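Local coordinates for protein putative sulfatase yidJ (Bacteroides fragilis, PDB 2QZU) that probably acts as an arylsulfatase, a metal-dependent hydrolase of the sulfatase family that cleaves sulfate esters, at residues L340-P343 with D344-P348; L56-L59 with A60-I64; P363-L366 with S367-F371; D36-G40 with D41-C45; S117-L120 with K121-Y125. All coordinates share one frame; numbering follows the deposited sequence.

Contact 1: residues L340-P343 with D344-P348; sequences LSWP and DQIKP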
loop_
_atom_site.group_PDB
_atom_site.type_symbol
_atom_site.label_atom_id
_atom_site.label_comp_id
_atom_site.label_asym_id
_atom_site.label_seq_id
_atom_site.Cartn_x
_atom_site.Cartn_y
_atom_site.Cartn_z
ATOM N N LEU A 340 6.239 31.636 10.795
ATOM C CA LEU A 340 5.159 32.572 11.058
ATOM C C LEU A 340 5.441 33.931 10.427
ATOM O O LEU A 340 6.569 34.427 10.462
ATOM C CB LEU A 340 4.971 32.717 12.573
ATOM C CG LEU A 340 3.751 33.455 13.134
ATOM C CD1 LEU A 340 3.543 33.034 14.579
ATOM C CD2 LEU A 340 3.942 34.962 13.033
ATOM N N SER A 341 4.411 34.520 9.831
ATOM C CA SER A 341 4.549 35.829 9.219
ATOM C C SER A 341 3.368 36.703 9.611
ATOM O O SER A 341 2.260 36.218 9.828
ATOM C CB SER A 341 4.620 35.717 7.691
ATOM O OG SER A 341 3.387 35.285 7.143
ATOM N N TRP A 342 3.634 38.000 9.716
ATOM C CA TRP A 342 2.634 39.006 10.052
ATOM C C TRP A 342 3.351 40.317 9.751
ATOM O O TRP A 342 3.807 41.017 10.658
ATOM C CB TRP A 342 2.246 38.933 11.535
ATOM C CG TRP A 342 1.126 39.881 11.900
ATOM C CD1 TRP A 342 0.316 40.565 11.037
ATOM C CD2 TRP A 342 0.694 40.238 13.220
ATOM N NE1 TRP A 342 -0.592 41.327 11.737
ATOM C CE2 TRP A 342 -0.383 41.144 13.080
ATOM C CE3 TRP A 342 1.111 39.878 14.512
ATOM C CZ2 TRP A 342 -1.048 41.697 14.180
ATOM C CZ3 TRP A 342 0.446 40.428 15.606
ATOM C CH2 TRP A 342 -0.622 41.329 15.431
ATOM N N PRO A 343 3.474 40.651 8.456
ATOM C CA PRO A 343 4.143 41.863 7.980
ATOM C C PRO A 343 3.827 43.145 8.746
ATOM O O PRO A 343 4.729 43.909 9.077
ATOM C CB PRO A 343 3.714 41.936 6.519
ATOM C CG PRO A 343 3.626 40.495 6.139
ATOM C CD PRO A 343 2.893 39.901 7.327
ATOM N N ASP A 344 2.551 43.376 9.033
ATOM C CA ASP A 344 2.152 44.586 9.746
ATOM C C ASP A 344 2.782 44.762 11.125
ATOM O O ASP A 344 2.974 45.891 11.578
ATOM C CB ASP A 344 0.627 44.642 9.887
ATOM C CG ASP A 344 -0.060 45.195 8.647
ATOM O OD1 ASP A 344 0.639 45.542 7.670
ATOM O OD2 ASP A 344 -1.307 45.287 8.654
ATOM N N GLN A 345 3.120 43.663 11.793
ATOM C CA GLN A 345 3.681 43.766 13.136
ATOM C C GLN A 345 5.028 43.109 13.389
ATOM O O GLN A 345 5.676 43.399 14.394
ATOM C CB GLN A 345 2.680 43.217 14.153
ATOM C CG GLN A 345 1.483 44.112 14.385
ATOM C CD GLN A 345 1.887 45.464 14.927
ATOM O OE1 GLN A 345 2.657 45.553 15.883
ATOM N NE2 GLN A 345 1.367 46.526 14.324
ATOM N N ILE A 346 5.452 42.228 12.493
ATOM C CA ILE A 346 6.714 41.534 12.689
ATOM C C ILE A 346 7.704 41.717 11.551
ATOM O O ILE A 346 7.422 41.376 10.401
ATOM C CB ILE A 346 6.475 40.026 12.897
ATOM C CG1 ILE A 346 5.502 39.815 14.060
ATOM C CG2 ILE A 346 7.787 39.324 13.194
ATOM C CD1 ILE A 346 5.102 38.371 14.270
ATOM N N LYS A 347 8.869 42.265 11.883
ATOM C CA LYS A 347 9.926 42.478 10.904
ATOM C C LYS A 347 10.563 41.102 10.705
ATOM O O LYS A 347 10.688 40.334 11.654
ATOM C CB LYS A 347 10.957 43.464 11.462
ATOM C CG LYS A 347 11.921 44.032 10.431
ATOM C CD LYS A 347 12.912 44.985 11.087
ATOM C CE LYS A 347 13.753 45.720 10.054
ATOM N NZ LYS A 347 12.925 46.619 9.198
ATOM N N PRO A 348 10.958 40.763 9.468
ATOM C CA PRO A 348 11.568 39.445 9.266
ATOM C C PRO A 348 12.845 39.234 10.077
ATOM O O PRO A 348 13.671 40.137 10.202
ATOM C CB PRO A 348 11.827 39.412 7.763
ATOM C CG PRO A 348 10.724 40.264 7.216
ATOM C CD PRO A 348 10.717 41.430 8.176
HETATM O O HOH W 1 6.277 39.133 9.178
#
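W342 and I346 meet through a single carbonyl and a short apolar edge, and their tight reversal shows how one oxygen can hold a chain bend. W342 O accepts two backbone bonds. I346 N reaches it at 2.7 Å, almost in line with the carbonyl, and Q345 N at 3.0 Å from above the carbonyl plane. The bond from Q345 N spans three residues and that from I346 N four, so W342 O closes two nested turns, a beta turn within an alpha turn, just beyond strand 338-341. Water 1 spans the mouth of the loop, accepting from W342 N and donating to I346 O.

The indole of W342 is swung back over the turn because CG stands anti to the backbone N (chi1 -175°). Q345 CB sits over the centre of the six-membered ring, 3.6 Å from its centroid and 8° off the normal, a CH-pi contact. Q345 CG continues along the same face to 3.5 Å from W342 CZ2, while the amide plane is inclined 59° to the ring. At the pyrrole part, D344 CB comes within 4.0 Å of W342 NE1; the D344 carboxylate itself is engaged by K24, and W342 NE1 bonds weakly to N305. I346 extends CD1 to L340 CD2 at 3.8 Å and to W342 CB at 4.0 Å, and helices 361-368 and 385-390 add M368 and L389 to this apolar patch.

Chemically, a doubly used carbonyl grips the turn, with the aliphatic part of Q345 laid against one indole face, so backbone path and indole tilt are probably well defined.

Contact 2: residues L56-L59 with A60-I64; sequences LDKL and ASEGI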
loop_
_atom_site.group_PDB
_atom_site.type_symbol
_atom_site.label_atom_id
_atom_site.label_comp_id
_atom_site.label_asym_id
_atom_site.label_seq_id
_atom_site.Cartn_x
_atom_site.Cartn_y
_atom_site.Cartn_z
ATOM N N LEU A 56 7.789 28.008 1.005
ATOM C CA LEU A 56 7.974 28.124 2.442
ATOM C C LEU A 56 9.223 28.961 2.714
ATOM O O LEU A 56 9.283 29.681 3.710
ATOM C CB LEU A 56 8.112 26.739 3.084
ATOM C CG LEU A 56 6.816 25.926 3.117
ATOM C CD1 LEU A 56 7.089 24.553 3.706
ATOM C CD2 LEU A 56 5.772 26.662 3.947
ATOM N N ASP A 57 10.218 28.867 1.833
ATOM C CA ASP A 57 11.436 29.662 2.002
ATOM C C ASP A 57 11.062 31.139 1.881
ATOM O O ASP A 57 11.551 31.979 2.636
ATOM C CB ASP A 57 12.481 29.334 0.925
ATOM C CG ASP A 57 13.098 27.959 1.095
ATOM O OD1 ASP A 57 12.833 27.296 2.120
ATOM O OD2 ASP A 57 13.864 27.548 0.196
ATOM N N LYS A 58 10.202 31.445 0.914
ATOM C CA LYS A 58 9.749 32.815 0.690
ATOM C C LYS A 58 8.944 33.303 1.896
ATOM O O LYS A 58 9.134 34.421 2.372
ATOM C CB LYS A 58 8.894 32.881 -0.583
ATOM C CG LYS A 58 8.345 34.263 -0.916
ATOM C CD LYS A 58 9.453 35.270 -1.191
ATOM C CE LYS A 58 8.878 36.630 -1.567
ATOM N NZ LYS A 58 9.944 37.643 -1.804
ATOM N N LEU A 59 8.051 32.454 2.393
ATOM C CA LEU A 59 7.235 32.800 3.549
ATOM C C LEU A 59 8.142 33.108 4.737
ATOM O O LEU A 59 7.933 34.086 5.457
ATOM C CB LEU A 59 6.304 31.637 3.904
ATOM C CG LEU A 59 5.327 31.867 5.053
ATOM C CD1 LEU A 59 4.350 32.980 4.682
ATOM C CD2 LEU A 59 4.586 30.573 5.343
ATOM N N ALA A 60 9.154 32.270 4.929
ATOM C CA ALA A 60 10.100 32.445 6.025
ATOM C C ALA A 60 10.842 33.770 5.909
ATOM O O ALA A 60 11.071 34.450 6.906
ATOM C CB ALA A 60 11.096 31.300 6.038
ATOM N N SER A 61 11.215 34.133 4.687
ATOM C CA SER A 61 11.947 35.375 4.452
ATOM C C SER A 61 11.099 36.602 4.763
ATOM O O SER A 61 11.627 37.689 4.996
ATOM C CB SER A 61 12.419 35.451 2.997
ATOM O OG SER A 61 11.331 35.728 2.134
ATOM N N GLU A 62 9.783 36.432 4.755
ATOM C CA GLU A 62 8.881 37.539 5.043
ATOM C C GLU A 62 8.425 37.497 6.498
ATOM O O GLU A 62 7.623 38.326 6.931
ATOM C CB GLU A 62 7.665 37.484 4.115
ATOM C CG GLU A 62 8.015 37.556 2.636
ATOM C CD GLU A 62 6.790 37.689 1.751
ATOM O OE1 GLU A 62 6.144 38.758 1.785
ATOM O OE2 GLU A 62 6.471 36.724 1.026
ATOM N N GLY A 63 8.950 36.532 7.248
ATOM C CA GLY A 63 8.581 36.394 8.645
ATOM C C GLY A 63 9.668 35.788 9.515
ATOM O O GLY A 63 10.833 36.174 9.431
ATOM N N ILE A 64 9.284 34.823 10.344
ATOM C CA ILE A 64 10.222 34.173 11.253
ATOM C C ILE A 64 10.237 32.663 11.052
ATOM O O ILE A 64 9.196 32.041 10.838
ATOM C CB ILE A 64 9.837 34.425 12.721
ATOM C CG1 ILE A 64 9.558 35.909 12.949
ATOM C CG2 ILE A 64 10.959 33.945 13.636
ATOM C CD1 ILE A 64 8.735 36.175 14.195
HETATM O O HOH W 2 11.632 37.731 0.606
#
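The carboxylate of E62 is the flat side-chain group here, and K58 approaches one of its faces: K58 CE lies over that face near E62 OE2, 3.5 Å from it, while K58 CG lies beside the same oxygen at 3.7 Å. At the other end of the glutamate chain, K58 O is 3.3 Å from E62 CG. Among the flat peptide groups, the carbonyl of L59 receives E62 N from well above its plane.

K58 bends at its second torsion (chi2 63°), which turns its chain along the last turn of helix 54-61 toward S61 and E62. The lysine and glutamate charges are near but not bonded, K58 NZ and E62 OE2 being 4.6 Å apart; E62 OE2 has a long, weak ion pair with K298 instead. S61 OG turns back on the helix and donates to K58 O at 2.6 Å, while water 2 donates to it and accepts from K58 NZ. K58 O also takes a weak bond from E62 N. Earlier in the turn, A60 N and S61 N make regular helical bonds to L56 O and D57 O.

On the buried side, L56, L59 and A60 rest on I339 of strand 338-341. The helix thus ends with its polar atoms shared among side chain, water and backbone: a serine hydroxyl supplements the weak last bond to K58 O, and the lysine probably eases the glutamate charge only at a distance.

Contact 3: residues P363-L366 with S367-F371; sequences PTLL and SMMGF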
loop_
_atom_site.group_PDB
_atom_site.type_symbol
_atom_site.label_atom_id
_atom_site.label_comp_id
_atom_site.label_asym_id
_atom_site.label_seq_id
_atom_site.Cartn_x
_atom_site.Cartn_y
_atom_site.Cartn_z
ATOM N N PRO A 363 -2.363 29.888 23.514
ATOM C CA PRO A 363 -2.190 31.170 24.211
ATOM C C PRO A 363 -1.337 32.185 23.444
ATOM O O PRO A 363 -1.616 33.384 23.472
ATOM C CB PRO A 363 -1.553 30.760 25.537
ATOM C CG PRO A 363 -0.727 29.577 25.150
ATOM C CD PRO A 363 -1.658 28.805 24.228
ATOM N N THR A 364 -0.307 31.702 22.758
ATOM C CA THR A 364 0.580 32.580 22.001
ATOM C C THR A 364 -0.150 33.374 20.919
ATOM O O THR A 364 -0.041 34.600 20.866
ATOM C CB THR A 364 1.739 31.775 21.366
ATOM O OG1 THR A 364 2.474 31.109 22.402
ATOM C CG2 THR A 364 2.689 32.699 20.600
ATOM N N LEU A 365 -0.903 32.687 20.061
ATOM C CA LEU A 365 -1.625 33.375 18.992
ATOM C C LEU A 365 -2.722 34.288 19.537
ATOM O O LEU A 365 -2.859 35.429 19.105
ATOM C CB LEU A 365 -2.228 32.359 18.016
ATOM C CG LEU A 365 -1.221 31.599 17.138
ATOM C CD1 LEU A 365 -1.922 30.455 16.413
ATOM C CD2 LEU A 365 -0.590 32.560 16.135
ATOM N N LEU A 366 -3.496 33.791 20.496
ATOM C CA LEU A 366 -4.572 34.593 21.067
ATOM C C LEU A 366 -4.061 35.912 21.645
ATOM O O LEU A 366 -4.673 36.957 21.436
ATOM C CB LEU A 366 -5.309 33.793 22.145
ATOM C CG LEU A 366 -6.764 33.400 21.863
ATOM C CD1 LEU A 366 -6.958 33.040 20.404
ATOM C CD2 LEU A 366 -7.154 32.239 22.772
ATOM N N SER A 367 -2.950 35.863 22.376
ATOM C CA SER A 367 -2.385 37.083 22.953
ATOM C C SER A 367 -1.862 37.988 21.835
ATOM O O SER A 367 -2.054 39.201 21.875
ATOM C CB SER A 367 -1.252 36.752 23.934
ATOM O OG SER A 367 -1.759 36.194 25.138
HETATM N N MSE A 368 -1.207 37.399 20.837
HETATM C CA MSE A 368 -0.687 38.181 19.716
HETATM C C MSE A 368 -1.827 38.885 18.986
HETATM O O MSE A 368 -1.662 39.992 18.473
HETATM C CB MSE A 368 0.047 37.280 18.714
HETATM C CG MSE A 368 1.403 36.772 19.164
HETATM SE SE MSE A 368 2.102 35.498 17.871
HETATM C CE MSE A 368 2.509 36.736 16.434
HETATM N N MSE A 369 -2.985 38.234 18.946
HETATM C CA MSE A 369 -4.150 38.767 18.249
HETATM C C MSE A 369 -4.950 39.809 19.018
HETATM O O MSE A 369 -5.873 40.407 18.466
HETATM C CB MSE A 369 -5.061 37.611 17.837
HETATM C CG MSE A 369 -4.434 36.721 16.780
HETATM SE SE MSE A 369 -5.344 35.052 16.501
HETATM C CE MSE A 369 -3.908 34.137 15.583
ATOM N N GLY A 370 -4.594 40.021 20.283
ATOM C CA GLY A 370 -5.293 40.997 21.100
ATOM C C GLY A 370 -6.363 40.411 22.004
ATOM O O GLY A 370 -7.212 41.142 22.520
ATOM N N PHE A 371 -6.322 39.097 22.218
ATOM C CA PHE A 371 -7.320 38.439 23.056
ATOM C C PHE A 371 -6.717 37.712 24.257
ATOM O O PHE A 371 -7.193 36.648 24.655
ATOM C CB PHE A 371 -8.135 37.459 22.204
ATOM C CG PHE A 371 -8.871 38.114 21.063
ATOM C CD1 PHE A 371 -9.847 39.075 21.309
ATOM C CD2 PHE A 371 -8.567 37.792 19.745
ATOM C CE1 PHE A 371 -10.511 39.710 20.256
ATOM C CE2 PHE A 371 -9.225 38.421 18.684
ATOM C CZ PHE A 371 -10.198 39.382 18.941
#
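L365 and M369, a selenomethionine, form the tight side of this helix end. Running alongside each other, they bring M369 CE to 3.5 Å from L365 CB, closer than usual for two carbons, and to 3.7 Å from L365 CD2. The M369 chain is extended beyond CG (chi3 -163°), which carries the methyl back along the leucine, and its CG passes 3.1 Å from L365 O. One residue earlier the pattern recurs more slackly: selenomethionine M368 runs beside T364, its SE 4.0 Å from T364 CG2. These groups face strand 306-311 and helix 385-390, where I307, V309, V388 and L389 cover them.

The looser, more exposed part comprises S367, G370 and F371. S367, partly exposed, directs its hydroxyl to D383, and G370 lies at the surface. Here helix 361-368 closes in a Schellman motif. F371 N returns to L366 O at 2.8 Å, and G370 N to S367 O at 3.1 Å, while G370 itself takes up positive phi (98°). The apolar pair that commonly accompanies such a cap is present but relaxed, with L366 CG 4.3 Å from F371 CB. The F371 ring then leads away from the helix toward L120 and Q123, whereas L366 is buried against helix 116-122.

Upstream, S367, M368 and M369 continue regular helical bonding to P363, T364 and L365. What follows chemically is a division of labour: carbonyls that the helix alone would leave without donors are met by the reversed backbone, while close methyl packing secures the buried flank.

Contact 4: residues D36-G40 with D41-C45; sequences DQYRG and DAIGC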
loop_
_atom_site.group_PDB
_atom_site.type_symbol
_atom_site.label_atom_id
_atom_site.label_comp_id
_atom_site.label_asym_id
_atom_site.label_seq_id
_atom_site.Cartn_x
_atom_site.Cartn_y
_atom_site.Cartn_z
ATOM N N ASP A 36 0.633 17.250 8.006
ATOM C CA ASP A 36 0.893 16.159 8.925
ATOM C C ASP A 36 2.216 15.426 8.681
ATOM O O ASP A 36 2.627 15.209 7.539
ATOM C CB ASP A 36 -0.289 15.178 8.863
ATOM C CG ASP A 36 -0.281 14.172 9.990
ATOM O OD1 ASP A 36 0.577 13.264 9.975
ATOM O OD2 ASP A 36 -1.133 14.294 10.896
ATOM N N GLN A 37 2.892 15.069 9.772
ATOM C CA GLN A 37 4.134 14.305 9.702
ATOM C C GLN A 37 5.265 14.987 8.933
ATOM O O GLN A 37 6.042 14.324 8.239
ATOM C CB GLN A 37 3.818 12.940 9.089
ATOM C CG GLN A 37 4.838 11.853 9.348
ATOM C CD GLN A 37 4.185 10.485 9.374
ATOM O OE1 GLN A 37 3.341 10.210 10.229
ATOM N NE2 GLN A 37 4.565 9.626 8.438
ATOM N N TYR A 38 5.372 16.303 9.092
ATOM C CA TYR A 38 6.397 17.103 8.418
ATOM C C TYR A 38 7.577 17.381 9.368
ATOM O O TYR A 38 7.414 18.039 10.396
ATOM C CB TYR A 38 5.766 18.426 7.951
ATOM C CG TYR A 38 6.592 19.243 6.971
ATOM C CD1 TYR A 38 7.886 19.659 7.288
ATOM C CD2 TYR A 38 6.064 19.614 5.734
ATOM C CE1 TYR A 38 8.637 20.428 6.392
ATOM C CE2 TYR A 38 6.806 20.384 4.833
ATOM C CZ TYR A 38 8.090 20.785 5.171
ATOM O OH TYR A 38 8.832 21.543 4.290
ATOM N N ARG A 39 8.763 16.878 9.022
ATOM C CA ARG A 39 9.959 17.082 9.847
ATOM C C ARG A 39 10.481 18.513 9.793
ATOM O O ARG A 39 10.543 19.123 8.726
ATOM C CB ARG A 39 11.087 16.138 9.421
ATOM C CG ARG A 39 10.865 14.693 9.817
ATOM C CD ARG A 39 12.127 13.852 9.641
ATOM N NE ARG A 39 12.532 13.689 8.244
ATOM C CZ ARG A 39 13.395 14.480 7.609
ATOM N NH1 ARG A 39 13.956 15.506 8.234
ATOM N NH2 ARG A 39 13.711 14.229 6.345
ATOM N N GLY A 40 10.882 19.028 10.950
ATOM C CA GLY A 40 11.387 20.388 11.028
ATOM C C GLY A 40 12.578 20.715 10.139
ATOM O O GLY A 40 12.645 21.809 9.579
ATOM N N ASP A 41 13.524 19.791 9.999
ATOM C CA ASP A 41 14.694 20.068 9.169
ATOM C C ASP A 41 14.461 19.893 7.674
ATOM O O ASP A 41 15.353 20.164 6.875
ATOM C CB ASP A 41 15.889 19.206 9.599
ATOM C CG ASP A 41 16.433 19.602 10.962
ATOM O OD1 ASP A 41 16.255 20.775 11.351
ATOM O OD2 ASP A 41 17.048 18.748 11.633
ATOM N N ALA A 42 13.264 19.454 7.295
ATOM C CA ALA A 42 12.955 19.254 5.883
ATOM C C ALA A 42 12.442 20.536 5.233
ATOM O O ALA A 42 11.416 20.536 4.558
ATOM C CB ALA A 42 11.932 18.133 5.719
ATOM N N ILE A 43 13.161 21.630 5.465
ATOM C CA ILE A 43 12.830 22.927 4.883
ATOM C C ILE A 43 14.102 23.356 4.163
ATOM O O ILE A 43 15.186 23.343 4.749
ATOM C CB ILE A 43 12.478 23.978 5.963
ATOM C CG1 ILE A 43 11.235 23.540 6.743
ATOM C CG2 ILE A 43 12.217 25.329 5.306
ATOM C CD1 ILE A 43 10.883 24.460 7.904
ATOM N N GLY A 44 13.968 23.725 2.895
ATOM C CA GLY A 44 15.122 24.116 2.108
ATOM C C GLY A 44 16.027 25.191 2.679
ATOM O O GLY A 44 17.251 25.033 2.686
ATOM N N CYS A 45 15.437 26.280 3.162
ATOM C CA CYS A 45 16.223 27.384 3.699
ATOM C C CYS A 45 17.030 27.055 4.951
ATOM O O CYS A 45 17.906 27.830 5.337
ATOM C CB CYS A 45 15.326 28.603 3.957
ATOM S SG CYS A 45 13.991 28.342 5.140
#
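Y38 and R39 reach across to A42 from two directions, and the interactions that join them sort readily into hydrogen bonds, apolar contacts and packing against the guanidinium. The hydrogen bonds come first. A42 N bonds to R39 O at 3.1 Å, its donor standing well above the carbonyl plane, and this closes a type I beta turn over G40 and D41. Beyond it, A42 is the centre of an inverse gamma turn, with a weak bond from I43 N to D41 O. The phenol of Y38 takes up the carbonyl of A42 itself: OH donates weakly to A42 O at 2.8 Å. With CG anti to the backbone N (chi1 -167°), the ring stretches forward to that carbonyl.

The two consecutive turns belong to the long loop that follows strand 29-35, a central strand of the sheet in this alkaline phosphatase-like fold. At the loop's start, D36 forms salt bridges with R80 and K132, and Q37 bonds to D313 and K326, in the region where sulfatases generally place their metal and catalytic groups.

Apolar contacts flank the phenol. Y38 CE1 lies 4.1 Å from A42 CB and 4.1 Å from I43 CG1, and I283 of helix 267-299 packs against both Y38 and A42. Separately, I43 CD1 makes a carbon-oxygen approach to G40 O at 3.6 Å.

The third kind involves the guanidinium of R39. A42 CB rests over one of its faces, 4.2 Å from NH1, and D41 CB lies beside the rim of the group. The charged ends of R39 and D41 are directed elsewhere: R39 NH1 forms a salt bridge with E49, and D41 OD1 with R335.

Contact 5: residues S117-L120 with K121-Y125; sequences SDVL and KDQGY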
loop_
_atom_site.group_PDB
_atom_site.type_symbol
_atom_site.label_atom_id
_atom_site.label_comp_id
_atom_site.label_asym_id
_atom_site.label_seq_id
_atom_site.Cartn_x
_atom_site.Cartn_y
_atom_site.Cartn_z
ATOM N N SER A 117 -10.587 28.173 18.980
ATOM C CA SER A 117 -11.520 28.446 17.898
ATOM C C SER A 117 -12.852 28.934 18.473
ATOM O O SER A 117 -13.529 29.759 17.859
ATOM C CB SER A 117 -11.719 27.198 17.032
ATOM O OG SER A 117 -12.107 26.078 17.807
ATOM N N ASP A 118 -13.214 28.434 19.653
ATOM C CA ASP A 118 -14.458 28.851 20.315
ATOM C C ASP A 118 -14.318 30.311 20.724
ATOM O O ASP A 118 -15.270 31.089 20.647
ATOM C CB ASP A 118 -14.721 28.021 21.580
ATOM C CG ASP A 118 -15.085 26.576 21.278
ATOM O OD1 ASP A 118 -16.084 26.348 20.560
ATOM O OD2 ASP A 118 -14.378 25.669 21.772
ATOM N N VAL A 119 -13.121 30.668 21.177
ATOM C CA VAL A 119 -12.830 32.031 21.599
ATOM C C VAL A 119 -12.942 32.995 20.412
ATOM O O VAL A 119 -13.637 34.010 20.492
ATOM C CB VAL A 119 -11.417 32.127 22.217
ATOM C CG1 VAL A 119 -11.049 33.584 22.475
ATOM C CG2 VAL A 119 -11.365 31.332 23.520
ATOM N N LEU A 120 -12.268 32.677 19.311
ATOM C CA LEU A 120 -12.317 33.543 18.138
ATOM C C LEU A 120 -13.729 33.661 17.574
ATOM O O LEU A 120 -14.122 34.727 17.096
ATOM C CB LEU A 120 -11.349 33.045 17.062
ATOM C CG LEU A 120 -9.870 33.191 17.425
ATOM C CD1 LEU A 120 -9.011 32.654 16.289
ATOM C CD2 LEU A 120 -9.543 34.658 17.689
ATOM N N LYS A 121 -14.494 32.572 17.634
ATOM C CA LYS A 121 -15.864 32.615 17.144
ATOM C C LYS A 121 -16.642 33.604 18.008
ATOM O O LYS A 121 -17.435 34.398 17.500
ATOM C CB LYS A 121 -16.536 31.246 17.239
ATOM C CG LYS A 121 -17.932 31.239 16.619
ATOM C CD LYS A 121 -18.744 30.037 17.057
ATOM C CE LYS A 121 -19.965 29.853 16.169
ATOM N NZ LYS A 121 -20.813 31.075 16.116
ATOM N N ASP A 122 -16.419 33.549 19.317
ATOM C CA ASP A 122 -17.106 34.456 20.229
ATOM C C ASP A 122 -16.680 35.904 20.011
ATOM O O ASP A 122 -17.436 36.829 20.307
ATOM C CB ASP A 122 -16.856 34.060 21.688
ATOM C CG ASP A 122 -17.647 32.830 22.102
ATOM O OD1 ASP A 122 -18.732 32.601 21.528
ATOM O OD2 ASP A 122 -17.195 32.103 23.012
ATOM N N GLN A 123 -15.472 36.103 19.492
ATOM C CA GLN A 123 -14.994 37.453 19.246
ATOM C C GLN A 123 -15.417 37.983 17.877
ATOM O O GLN A 123 -14.890 38.991 17.410
ATOM C CB GLN A 123 -13.472 37.526 19.396
ATOM C CG GLN A 123 -12.966 37.145 20.785
ATOM C CD GLN A 123 -13.664 37.902 21.904
ATOM O OE1 GLN A 123 -13.769 39.125 21.873
ATOM N NE2 GLN A 123 -14.137 37.170 22.908
ATOM N N GLY A 124 -16.357 37.293 17.234
ATOM C CA GLY A 124 -16.867 37.745 15.948
ATOM C C GLY A 124 -16.119 37.349 14.686
ATOM O O GLY A 124 -16.370 37.911 13.617
ATOM N N TYR A 125 -15.216 36.383 14.796
ATOM C CA TYR A 125 -14.442 35.935 13.643
ATOM C C TYR A 125 -15.216 34.975 12.754
ATOM O O TYR A 125 -16.027 34.186 13.235
ATOM C CB TYR A 125 -13.161 35.230 14.100
ATOM C CG TYR A 125 -12.000 36.143 14.383
ATOM C CD1 TYR A 125 -12.100 37.163 15.328
ATOM C CD2 TYR A 125 -10.790 35.977 13.716
ATOM C CE1 TYR A 125 -11.016 37.999 15.600
ATOM C CE2 TYR A 125 -9.702 36.804 13.979
ATOM C CZ TYR A 125 -9.822 37.812 14.919
ATOM O OH TYR A 125 -8.744 38.627 15.166
HETATM O O HOH W 3 -18.503 29.895 20.890
#
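L120 and Y125 meet at this helix end. L120 CD2 stands over the centre of the tyrosine ring, 4.1 Å from its centroid and 4° off the normal, a CH-pi contact, while L120 CB lies 4.1 Å from Y125 CB. Y125 CG is beside its own backbone N (chi1 -85°), which turns the ring back toward L120. Q123 O borders the ring edge in its plane.

The backbone brings the two side chains together. Y125 N bonds to L120 O at 3.0 Å and G124 N to K121 O at 3.1 Å, the two bonds of a Schellman motif, with G124 as C-prime residue at positive phi (86°). Q123 N bonds to V119 O at 3.0 Å and only weakly to L120 O. Farther up helix 116-122, D122 N bonds to D118 O; water 3 donates to D122 OD1 at 2.8 Å and weakly to D118 O.

An outer layer fixes the ends of these side chains: Y125 OH bonds to P28 O and T27 OG1, D122 pairs with R114, D118 bonds to H164, and L366 of helix 361-368 packs on V119 and L120. The cap therefore couples a polar chain reversal to a leucine seated on an aromatic face, and the two bonds at OH probably fix the position and tilt of the ring's far end.

Along the chain the order is contact 4, 2, 5, 1, 3, all arranged around the mixed eight-stranded sheet. Contact 4 follows strand 29-35 and reaches contact 2 through D57 and C45; their centres are about 14 Å apart. Contact 2 leads into strand 64-66, which lies beside strand 338-341 of contact 1, about 10 Å away between centres. Contact 1 in turn touches M368 of contact 3, whose F371 and L366 pack on contact 5. Contacts 4 and 5, about 30 Å apart between centres, lie on opposite sides of the chain's centre. Touching neighbours thus run 4-2-1-3-5, with helix 54-61 packing on I339 and helix 361-368 on I307, V309 and L340.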